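Local coordinates for gentamicin resistance protein (Enterococcus gallinarum, PDB 6CTZ), which probably confers aminoglycoside resistance by transferring a phosphate from a guanine nucleotide to the 2''-hydroxyl of antibiotics such as kanamycin, at residues D110-N121 / F238-R246; V68-I76 / F85-G93. The protein carries 2 engineered substitutions. All coordinates share one frame; numbering follows the deposited sequence. Where two conformers were deposited one is given.

Interaction 1 of 2, residues D110-N121 / F238-R246; sequences DRLALQLAEFMN and FTRQVMAYR
Ala113 is the central knob of this helix crossing, its CB dropping into a hollow made by Phe238, Gln241, Val242 and Tyr245. Helices 106-125 and 236-246 pack here in the helical part of the kinase-like fold. The segment axes come within 8.2 Å at a crossing angle of -53°, which suits the small Ala113 and Ala117. Tyr245 fills the return hollow, among Asp110, Ala113, Leu114 and Ala117. Leu114 CD1 lies over one face of the Tyr245 ring, 3.9 Å from its centroid, a CH-pi contact. Leu116 CD1 instead lies at a ring edge, 3.7 Å from Phe238 CZ. Toward the C-terminal end of both segments, Ala117 CB meets Arg246 CG. The arginine then turns over Met120, whose CB lies over the centre of one guanidinium face, 3.4 Å from Arg246 CZ. A bend at chi3 (72°) swings it there. In the conformers given, Arg246 NE gives a nearly straight bond to Asn121 OD1 (3.1 Å, 168°), in the guanidinium plane but above the amide carbonyl plane. Both residues have a second conformer, so the contacts of Arg246 are less certain. At the N-terminal end of 110-121, Tyr245 OH donates to Asp110 OD1 (2.6 Å) on the syn side. A water also bonds OD1 and accepts from Gln241 NE2. The Tyr245 bond and the water would help stabilise negative charge on Asp110.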
loop_
_atom_site.group_PDB
_atom_site.type_symbol
_atom_site.label_atom_id
_atom_site.label_comp_id
_atom_site.label_asym_id
_atom_site.label_seq_id
_atom_site.Cartn_x
_atom_site.Cartn_y
_atom_site.Cartn_z
ATOM N N ASP A 110 7.131 5.061 -19.274
ATOM C CA ASP A 110 6.981 3.793 -19.981
ATOM C C ASP A 110 7.793 2.696 -19.298
ATOM O O ASP A 110 7.285 1.597 -19.045
ATOM C CB ASP A 110 7.392 3.990 -21.444
ATOM C CG ASP A 110 7.318 2.723 -22.263
ATOM O OD1 ASP A 110 6.304 2.022 -22.183
ATOM O OD2 ASP A 110 8.262 2.463 -23.046
ATOM N N ARG A 111 9.053 2.989 -18.955
ATOM C CA ARG A 111 9.891 1.986 -18.299
ATOM C C ARG A 111 9.370 1.650 -16.905
ATOM O O ARG A 111 9.373 0.481 -16.498
ATOM C CB ARG A 111 11.349 2.453 -18.241
ATOM C CG ARG A 111 11.955 2.804 -19.586
ATOM C CD ARG A 111 11.791 1.684 -20.603
ATOM N NE ARG A 111 12.472 0.452 -20.212
ATOM C CZ ARG A 111 12.480 -0.657 -20.947
ATOM N NH1 ARG A 111 11.840 -0.691 -22.115
ATOM N NH2 ARG A 111 13.123 -1.735 -20.519
ATOM N N LEU A 112 8.916 2.661 -16.160
ATOM C CA LEU A 112 8.338 2.397 -14.845
ATOM C C LEU A 112 7.091 1.535 -14.956
ATOM O O LEU A 112 6.895 0.617 -14.157
ATOM C CB LEU A 112 8.003 3.711 -14.145
ATOM C CG LEU A 112 9.202 4.504 -13.630
ATOM C CD1 LEU A 112 8.763 5.897 -13.239
ATOM C CD2 LEU A 112 9.870 3.804 -12.440
ATOM N N ALA A 113 6.237 1.811 -15.950
ATOM C CA ALA A 113 5.029 1.007 -16.139
ATOM C C ALA A 113 5.376 -0.446 -16.433
ATOM O O ALA A 113 4.748 -1.366 -15.891
ATOM C CB ALA A 113 4.177 1.583 -17.274
ATOM N N LEU A 114 6.395 -0.669 -17.263
ATOM C CA LEU A 114 6.817 -2.028 -17.574
ATOM C C LEU A 114 7.327 -2.737 -16.325
ATOM O O LEU A 114 6.990 -3.903 -16.075
ATOM C CB LEU A 114 7.907 -1.969 -18.637
ATOM C CG LEU A 114 8.511 -3.305 -19.062
ATOM C CD1 LEU A 114 7.441 -4.278 -19.556
ATOM C CD2 LEU A 114 9.587 -3.063 -20.119
ATOM N N GLN A 115 8.144 -2.052 -15.524
ATOM C CA GLN A 115 8.690 -2.684 -14.328
ATOM C C GLN A 115 7.612 -2.959 -13.291
ATOM O O GLN A 115 7.658 -3.988 -12.610
ATOM C CB GLN A 115 9.786 -1.825 -13.723
ATOM C CG GLN A 115 11.060 -1.801 -14.523
ATOM C CD GLN A 115 12.123 -1.030 -13.786
ATOM O OE1 GLN A 115 12.238 0.180 -13.944
ATOM N NE2 GLN A 115 12.872 -1.719 -12.932
ATOM N N LEU A 116 6.640 -2.058 -13.145
ATOM C CA LEU A 116 5.546 -2.312 -12.214
ATOM C C LEU A 116 4.672 -3.465 -12.692
ATOM O O LEU A 116 4.244 -4.300 -11.884
ATOM C CB LEU A 116 4.723 -1.043 -12.013
ATOM C CG LEU A 116 5.353 -0.014 -11.088
ATOM C CD1 LEU A 116 4.562 1.269 -11.131
ATOM C CD2 LEU A 116 5.402 -0.551 -9.658
ATOM N N ALA A 117 4.410 -3.536 -13.995
ATOM C CA ALA A 117 3.671 -4.676 -14.530
ATOM C C ALA A 117 4.385 -5.982 -14.211
ATOM O O ALA A 117 3.754 -6.965 -13.795
ATOM C CB ALA A 117 3.499 -4.528 -16.041
ATOM N N GLU A 118 5.707 -6.001 -14.378
ATOM C CA GLU A 118 6.481 -7.205 -14.091
ATOM C C GLU A 118 6.430 -7.558 -12.611
ATOM O O GLU A 118 6.290 -8.732 -12.252
ATOM C CB GLU A 118 7.924 -7.005 -14.555
ATOM C CG GLU A 118 8.870 -8.146 -14.228
ATOM C CD GLU A 118 10.279 -7.882 -14.727
ATOM O OE1 GLU A 118 10.885 -6.872 -14.302
ATOM O OE2 GLU A 118 10.774 -8.668 -15.559
ATOM N N PHE A 119 6.536 -6.555 -11.738
ATOM C CA PHE A 119 6.452 -6.795 -10.298
ATOM C C PHE A 119 5.098 -7.392 -9.922
ATOM O O PHE A 119 5.019 -8.373 -9.170
ATOM C CB PHE A 119 6.692 -5.480 -9.555
ATOM C CG PHE A 119 6.470 -5.560 -8.071
ATOM C CD1 PHE A 119 7.407 -6.158 -7.243
ATOM C CD2 PHE A 119 5.328 -5.022 -7.499
ATOM C CE1 PHE A 119 7.204 -6.223 -5.875
ATOM C CE2 PHE A 119 5.121 -5.093 -6.129
ATOM C CZ PHE A 119 6.069 -5.688 -5.318
ATOM N N MET A 120 4.014 -6.822 -10.455
ATOM C CA MET A 120 2.680 -7.335 -10.163
ATOM C C MET A 120 2.522 -8.750 -10.694
ATOM O O MET A 120 1.915 -9.606 -10.037
ATOM C CB MET A 120 1.630 -6.390 -10.750
ATOM C CG MET A 120 1.652 -5.014 -10.104
ATOM S SD MET A 120 0.636 -3.755 -10.917
ATOM C CE MET A 120 -0.933 -3.967 -10.098
ATOM N N ASN A 121 3.022 -8.961 -11.878
ATOM C CA ASN A 121 3.089 -10.308 -12.385
ATOM C C ASN A 121 3.822 -11.447 -11.496
ATOM O O ASN A 121 3.409 -12.585 -11.228
ATOM C CB ASN A 121 3.652 -10.364 -13.801
ATOM C CG ASN A 121 2.668 -9.931 -14.849
ATOM O OD1 ASN A 121 1.507 -9.714 -14.621
ATOM N ND2 ASN A 121 3.167 -9.831 -16.028
ATOM N N PHE A 238 -1.290 6.415 -16.846
ATOM C CA PHE A 238 -0.216 5.529 -16.411
ATOM C C PHE A 238 -0.761 4.165 -16.017
ATOM O O PHE A 238 -0.171 3.127 -16.352
ATOM C CB PHE A 238 0.542 6.153 -15.241
ATOM C CG PHE A 238 1.651 5.290 -14.733
ATOM C CD1 PHE A 238 2.880 5.277 -15.378
ATOM C CD2 PHE A 238 1.462 4.469 -13.632
ATOM C CE1 PHE A 238 3.903 4.476 -14.922
ATOM C CE2 PHE A 238 2.488 3.666 -13.178
ATOM C CZ PHE A 238 3.707 3.670 -13.829
ATOM N N THR A 239 -1.888 4.146 -15.302
ATOM C CA THR A 239 -2.474 2.879 -14.887
ATOM C C THR A 239 -2.812 2.014 -16.093
ATOM O O THR A 239 -2.555 0.802 -16.088
ATOM C CB THR A 239 -3.710 3.149 -14.027
ATOM O OG1 THR A 239 -3.315 3.863 -12.849
ATOM C CG2 THR A 239 -4.371 1.863 -13.609
ATOM N N ARG A 240 -3.369 2.624 -17.144
ATOM C CA ARG A 240 -3.694 1.871 -18.352
ATOM C C ARG A 240 -2.444 1.322 -19.027
ATOM O O ARG A 240 -2.498 0.253 -19.643
ATOM C CB ARG A 240 -4.491 2.753 -19.313
ATOM C CG ARG A 240 -5.943 2.919 -18.914
ATOM C CD ARG A 240 -6.653 3.936 -19.808
ATOM N NE ARG A 240 -8.094 3.982 -19.568
ATOM C CZ ARG A 240 -8.979 3.207 -20.193
ATOM N NH1 ARG A 240 -8.570 2.323 -21.095
ATOM N NH2 ARG A 240 -10.268 3.305 -19.899
ATOM N N GLN A 241 -1.311 2.034 -18.925
ATOM C CA GLN A 241 -0.049 1.527 -19.459
ATOM C C GLN A 241 0.403 0.278 -18.711
ATOM O O GLN A 241 0.862 -0.688 -19.329
ATOM C CB GLN A 241 1.044 2.592 -19.351
ATOM C CG GLN A 241 0.910 3.811 -20.238
ATOM C CD GLN A 241 2.084 4.766 -20.046
ATOM O OE1 GLN A 241 2.017 5.702 -19.245
ATOM N NE2 GLN A 241 3.176 4.515 -20.764
ATOM N N VAL A 242 0.304 0.290 -17.380
ATOM C CA VAL A 242 0.628 -0.904 -16.597
ATOM C C VAL A 242 -0.287 -2.057 -16.988
ATOM O O VAL A 242 0.167 -3.182 -17.233
ATOM C CB VAL A 242 0.557 -0.604 -15.088
ATOM C CG1 VAL A 242 0.870 -1.871 -14.299
ATOM C CG2 VAL A 242 1.537 0.515 -14.696
ATOM N N MET A 243 -1.593 -1.782 -17.081
ATOM C CA MET A 243 -2.552 -2.822 -17.450
ATOM C C MET A 243 -2.229 -3.417 -18.812
ATOM O O MET A 243 -2.325 -4.635 -19.005
ATOM C CB MET A 243 -3.963 -2.239 -17.460
ATOM C CG MET A 243 -4.458 -1.891 -16.069
ATOM S SD MET A 243 -6.021 -1.011 -16.141
ATOM C CE MET A 243 -6.427 -1.040 -14.386
ATOM N N ALA A 244 -1.832 -2.579 -19.770
ATOM C CA ALA A 244 -1.515 -3.093 -21.096
ATOM C C ALA A 244 -0.308 -4.021 -21.040
ATOM O O ALA A 244 -0.326 -5.116 -21.614
ATOM C CB ALA A 244 -1.285 -1.938 -22.064
ATOM N N TYR A 245 0.754 -3.608 -20.341
ATOM C CA TYR A 245 1.934 -4.464 -20.251
ATOM C C TYR A 245 1.614 -5.773 -19.544
ATOM O O TYR A 245 2.234 -6.803 -19.828
ATOM C CB TYR A 245 3.073 -3.735 -19.540
ATOM C CG TYR A 245 3.923 -2.863 -20.435
ATOM C CD1 TYR A 245 4.423 -3.359 -21.634
ATOM C CD2 TYR A 245 4.249 -1.557 -20.074
ATOM C CE1 TYR A 245 5.221 -2.578 -22.453
ATOM C CE2 TYR A 245 5.047 -0.769 -20.882
ATOM C CZ TYR A 245 5.532 -1.283 -22.071
ATOM O OH TYR A 245 6.333 -0.505 -22.883
ATOM N N ARG A 246 0.647 -5.755 -18.634
ATOM C CA ARG A 246 0.234 -6.989 -17.976
ATOM C C ARG A 246 -0.705 -7.831 -18.822
ATOM O O ARG A 246 -0.988 -8.976 -18.445
ATOM C CB ARG A 246 -0.419 -6.703 -16.625
ATOM C CG ARG A 246 0.560 -6.199 -15.598
ATOM C CD ARG A 246 -0.032 -6.103 -14.216
ATOM N NE ARG A 246 -0.240 -7.413 -13.604
ATOM C CZ ARG A 246 -1.003 -7.605 -12.534
ATOM N NH1 ARG A 246 -1.624 -6.570 -11.990
ATOM N NH2 ARG A 246 -1.143 -8.819 -12.004
HETATM O O HOH W 1 3.592 2.194 -22.212
#

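Interaction 2 of 2, residues V68-I76 / F85-G93; sequences VNIPQYVYI and FVGYRKVQG. With GDP (guanosine-5'-diphosphate), chain B.
Gly87 O takes two backbone N-H groups, from Val74 (3.0 Å) and Tyr75 (3.2 Å). The Tyr75 bond is nearly straight at 175°, the Val74 bond bent. Two residues facing one make a classic beta bulge. Gly87 N returns a bond to Tyr75 O (2.9 Å). Past the bulge, two waters bridge the backbones of Gln72 and Arg89. Val86 CG2 sits over the centre of one face of the Tyr73 ring. Tyr88 CD1 lies near the edge of that ring, but the two rings meet obliquely, planes 39° apart. The Tyr88 ring carries Pro71 CB over the centre of one face, 3.8 Å from the centroid. With chi1 at 55°, this ring runs alongside Pro71 to the base, where Tyr88 OH donates to GDP N7 (2.7 Å). Val91 N donates to GDP O6 (2.9 Å), and GDP N1 gives a weak bond to Val91 O. This is consistent with the hinge of kinase-like folds, here pairing with a guanine base. Strands 73-78 and 83-89 form an antiparallel hairpin at one side of the five-stranded sheet, beside strand 38-43. Helix 46-62 packs against Tyr73, and the Asn69 backbone hydrogen-bonds to Thr210 and Ile212 of strand 209-212.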
loop_
_atom_site.group_PDB
_atom_site.type_symbol
_atom_site.label_atom_id
_atom_site.label_comp_id
_atom_site.label_asym_id
_atom_site.label_seq_id
_atom_site.Cartn_x
_atom_site.Cartn_y
_atom_site.Cartn_z
ATOM N N VAL A 68 12.997 -6.224 -8.128
ATOM C CA VAL A 68 13.296 -4.984 -7.440
ATOM C C VAL A 68 13.833 -5.365 -6.073
ATOM O O VAL A 68 13.647 -6.485 -5.589
ATOM C CB VAL A 68 12.064 -4.066 -7.291
ATOM C CG1 VAL A 68 11.577 -3.587 -8.650
ATOM C CG2 VAL A 68 10.955 -4.775 -6.516
ATOM N N ASN A 69 14.502 -4.412 -5.448
ATOM C CA ASN A 69 14.939 -4.595 -4.080
ATOM C C ASN A 69 13.769 -4.399 -3.126
ATOM O O ASN A 69 12.899 -3.548 -3.348
ATOM C CB ASN A 69 16.076 -3.624 -3.792
ATOM C CG ASN A 69 17.317 -3.949 -4.630
ATOM O OD1 ASN A 69 17.222 -4.637 -5.648
ATOM N ND2 ASN A 69 18.470 -3.492 -4.194
ATOM N N ILE A 70 13.711 -5.236 -2.093
ATOM C CA ILE A 70 12.707 -5.115 -1.039
ATOM C C ILE A 70 13.444 -5.170 0.296
ATOM O O ILE A 70 14.610 -5.592 0.354
ATOM C CB ILE A 70 11.625 -6.220 -1.152
ATOM C CG1 ILE A 70 12.209 -7.609 -0.847
ATOM C CG2 ILE A 70 10.940 -6.173 -2.532
ATOM C CD1 ILE A 70 11.203 -8.741 -1.043
ATOM N N PRO A 71 12.802 -4.758 1.392
ATOM C CA PRO A 71 13.513 -4.769 2.680
ATOM C C PRO A 71 13.977 -6.166 3.061
ATOM O O PRO A 71 13.250 -7.152 2.924
ATOM C CB PRO A 71 12.465 -4.257 3.668
ATOM C CG PRO A 71 11.544 -3.416 2.826
ATOM C CD PRO A 71 11.453 -4.177 1.530
ATOM N N GLN A 72 15.192 -6.234 3.592
ATOM C CA GLN A 72 15.744 -7.481 4.102
ATOM C C GLN A 72 16.121 -7.263 5.554
ATOM O O GLN A 72 17.125 -6.602 5.857
ATOM C CB GLN A 72 16.959 -7.887 3.301
ATOM C CG GLN A 72 16.619 -8.293 1.913
ATOM C CD GLN A 72 17.793 -8.978 1.326
ATOM O OE1 GLN A 72 17.872 -10.199 1.318
ATOM N NE2 GLN A 72 18.766 -8.193 0.905
ATOM N N TYR A 73 15.320 -7.821 6.447
ATOM C CA TYR A 73 15.492 -7.557 7.866
ATOM C C TYR A 73 16.708 -8.319 8.372
ATOM O O TYR A 73 16.690 -9.549 8.463
ATOM C CB TYR A 73 14.230 -7.974 8.610
ATOM C CG TYR A 73 12.940 -7.288 8.168
ATOM C CD1 TYR A 73 12.933 -6.045 7.516
ATOM C CD2 TYR A 73 11.718 -7.891 8.422
ATOM C CE1 TYR A 73 11.740 -5.444 7.146
ATOM C CE2 TYR A 73 10.536 -7.296 8.061
ATOM C CZ TYR A 73 10.548 -6.077 7.427
ATOM O OH TYR A 73 9.349 -5.506 7.078
ATOM N N VAL A 74 17.770 -7.591 8.683
ATOM C CA VAL A 74 18.978 -8.173 9.259
ATOM C C VAL A 74 18.888 -8.206 10.774
ATOM O O VAL A 74 19.382 -9.139 11.413
ATOM C CB VAL A 74 20.197 -7.357 8.777
ATOM C CG1 VAL A 74 21.471 -7.724 9.551
ATOM C CG2 VAL A 74 20.388 -7.554 7.279
ATOM N N TYR A 75 18.259 -7.196 11.359
ATOM C CA TYR A 75 18.148 -7.054 12.803
ATOM C C TYR A 75 16.691 -7.258 13.182
ATOM O O TYR A 75 15.805 -6.598 12.630
ATOM C CB TYR A 75 18.636 -5.673 13.230
ATOM C CG TYR A 75 20.105 -5.493 12.917
ATOM C CD1 TYR A 75 21.073 -6.203 13.619
ATOM C CD2 TYR A 75 20.525 -4.625 11.914
ATOM C CE1 TYR A 75 22.413 -6.055 13.331
ATOM C CE2 TYR A 75 21.874 -4.467 11.624
ATOM C CZ TYR A 75 22.812 -5.185 12.336
ATOM O OH TYR A 75 24.153 -5.043 12.046
ATOM N N ILE A 76 16.435 -8.197 14.088
ATOM C CA ILE A 76 15.080 -8.487 14.532
ATOM C C ILE A 76 15.064 -8.286 16.038
ATOM O O ILE A 76 15.684 -9.056 16.784
ATOM C CB ILE A 76 14.614 -9.888 14.123
ATOM C CG1 ILE A 76 14.641 -10.014 12.590
ATOM C CG2 ILE A 76 13.214 -10.145 14.646
ATOM C CD1 ILE A 76 14.049 -11.293 12.048
ATOM N N PHE A 85 10.384 -5.285 16.388
ATOM C CA PHE A 85 10.832 -4.215 15.499
ATOM C C PHE A 85 11.992 -4.745 14.668
ATOM O O PHE A 85 12.569 -5.784 14.991
ATOM C CB PHE A 85 11.147 -2.906 16.242
ATOM C CG PHE A 85 12.389 -2.954 17.086
ATOM C CD1 PHE A 85 13.623 -2.630 16.541
ATOM C CD2 PHE A 85 12.320 -3.273 18.437
ATOM C CE1 PHE A 85 14.770 -2.649 17.320
ATOM C CE2 PHE A 85 13.468 -3.294 19.217
ATOM C CZ PHE A 85 14.690 -2.984 18.650
ATOM N N VAL A 86 12.297 -4.066 13.561
ATOM C CA VAL A 86 13.342 -4.543 12.686
ATOM C C VAL A 86 14.269 -3.489 12.158
ATOM O O VAL A 86 13.954 -2.371 12.169
ATOM C CB VAL A 86 12.739 -5.262 11.424
ATOM C CG1 VAL A 86 11.964 -6.485 11.836
ATOM C CG2 VAL A 86 11.819 -4.320 10.621
ATOM N N GLY A 87 15.420 -3.922 11.684
ATOM C CA GLY A 87 16.358 -3.064 11.012
ATOM C C GLY A 87 16.779 -3.681 9.687
ATOM O O GLY A 87 17.034 -4.849 9.629
ATOM N N TYR A 88 16.858 -2.860 8.650
ATOM C CA TYR A 88 17.264 -3.276 7.342
ATOM C C TYR A 88 18.100 -2.221 6.645
ATOM O O TYR A 88 17.919 -1.097 6.924
ATOM C CB TYR A 88 16.049 -3.659 6.467
ATOM C CG TYR A 88 14.927 -2.630 6.289
ATOM C CD1 TYR A 88 13.882 -2.592 7.156
ATOM C CD2 TYR A 88 14.889 -1.782 5.204
ATOM C CE1 TYR A 88 12.834 -1.741 6.975
ATOM C CE2 TYR A 88 13.824 -0.908 5.029
ATOM C CZ TYR A 88 12.806 -0.925 5.913
ATOM O OH TYR A 88 11.716 -0.109 5.780
ATOM N N ARG A 89 18.997 -2.632 5.773
ATOM C CA ARG A 89 19.788 -1.675 5.019
ATOM C C ARG A 89 18.790 -0.862 4.194
ATOM O O ARG A 89 17.929 -1.403 3.577
ATOM C CB ARG A 89 20.799 -2.343 4.081
ATOM C CG ARG A 89 22.031 -2.902 4.783
ATOM C CD ARG A 89 23.282 -3.021 3.910
ATOM N NE ARG A 89 24.484 -3.245 4.747
ATOM C CZ ARG A 89 25.251 -2.274 5.258
ATOM N NH1 ARG A 89 25.002 -1.022 5.032
ATOM N NH2 ARG A 89 26.296 -2.576 6.017
ATOM N N LYS A 90 18.958 0.440 4.179
ATOM C CA LYS A 90 18.054 1.312 3.453
ATOM C C LYS A 90 17.889 0.825 2.018
ATOM O O LYS A 90 18.863 0.489 1.334
ATOM C CB LYS A 90 18.614 2.732 3.479
ATOM C CG LYS A 90 17.645 3.769 2.973
ATOM C CD LYS A 90 18.210 5.171 3.105
ATOM C CE LYS A 90 19.362 5.403 2.154
ATOM N NZ LYS A 90 19.729 6.848 2.085
ATOM N N VAL A 91 16.640 0.740 1.575
ATOM C CA VAL A 91 16.396 0.435 0.177
ATOM C C VAL A 91 16.736 1.704 -0.593
ATOM O O VAL A 91 16.180 2.775 -0.330
ATOM C CB VAL A 91 14.947 -0.031 -0.033
ATOM C CG1 VAL A 91 14.671 -0.341 -1.502
ATOM C CG2 VAL A 91 14.667 -1.270 0.823
ATOM N N GLN A 92 17.701 1.608 -1.486
ATOM C CA GLN A 92 18.298 2.831 -1.990
ATOM C C GLN A 92 17.433 3.443 -3.074
ATOM O O GLN A 92 16.601 2.778 -3.702
ATOM C CB GLN A 92 19.712 2.581 -2.510
ATOM C CG GLN A 92 20.716 2.191 -1.426
ATOM C CD GLN A 92 21.084 3.343 -0.500
ATOM O OE1 GLN A 92 21.012 4.516 -0.878
ATOM N NE2 GLN A 92 21.489 3.007 0.721
ATOM N N GLY A 93 17.623 4.736 -3.268
ATOM C CA GLY A 93 16.929 5.464 -4.300
ATOM C C GLY A 93 16.135 6.622 -3.736
ATOM O O GLY A 93 16.135 6.901 -2.539
HETATM P PB GDP B . 3.740 2.335 7.217
HETATM O O1B GDP B . 3.490 0.846 7.195
HETATM O O2B GDP B . 3.173 3.028 5.995
HETATM O O3B GDP B . 3.326 2.963 8.528
HETATM O O3A GDP B . 5.351 2.488 7.182
HETATM P PA GDP B . 6.365 2.291 5.934
HETATM O O1A GDP B . 6.922 0.899 5.916
HETATM O O2A GDP B . 5.694 2.724 4.642
HETATM O "O5'" GDP B . 7.570 3.288 6.372
HETATM C "C5'" GDP B . 7.270 4.649 6.649
HETATM C "C4'" GDP B . 8.052 5.526 5.700
HETATM O "O4'" GDP B . 9.443 5.397 5.997
HETATM C "C3'" GDP B . 7.942 5.147 4.233
HETATM O "O3'" GDP B . 6.741 5.634 3.622
HETATM C "C2'" GDP B . 9.164 5.838 3.683
HETATM O "O2'" GDP B . 8.940 7.248 3.581
HETATM C "C1'" GDP B . 10.174 5.625 4.798
HETATM N N9 GDP B . 10.976 4.415 4.530
HETATM C C8 GDP B . 10.820 3.179 5.056
HETATM N N7 GDP B . 11.770 2.348 4.553
HETATM C C5 GDP B . 12.535 3.065 3.707
HETATM C C6 GDP B . 13.688 2.818 2.833
HETATM O O6 GDP B . 14.214 1.690 2.776
HETATM N N1 GDP B . 14.154 3.859 2.127
HETATM C C2 GDP B . 13.611 5.096 2.171
HETATM N N2 GDP B . 14.156 6.084 1.436
HETATM N N3 GDP B . 12.543 5.396 2.943
HETATM C C4 GDP B . 12.004 4.425 3.708
HETATM O O HOH W 2 19.292 -5.313 4.699
HETATM O O HOH W 3 17.109 -4.021 2.913
#

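Interaction 2 belongs to the nucleotide-binding sheet, and interaction 1 to the helical part of the kinase-like fold. Their centres are 25 Å apart, and the two contacts follow one another along the chain. They still touch: Phe119 CD1 of segment 110-121 packs 3.9 Å from Val68 CG2 of segment 68-76. Strand 209-212 also joins them, since it meets Val68 as well as Leu112, Leu116 and Phe119. Interaction 2 reaches GDP directly, and the Tyr88 side chain is about 9 Å from a bound magnesium ion. Kanamycin is about 13 Å from the side chains of both Tyr88 and Leu116, so neither contact touches the antibiotic through these residues.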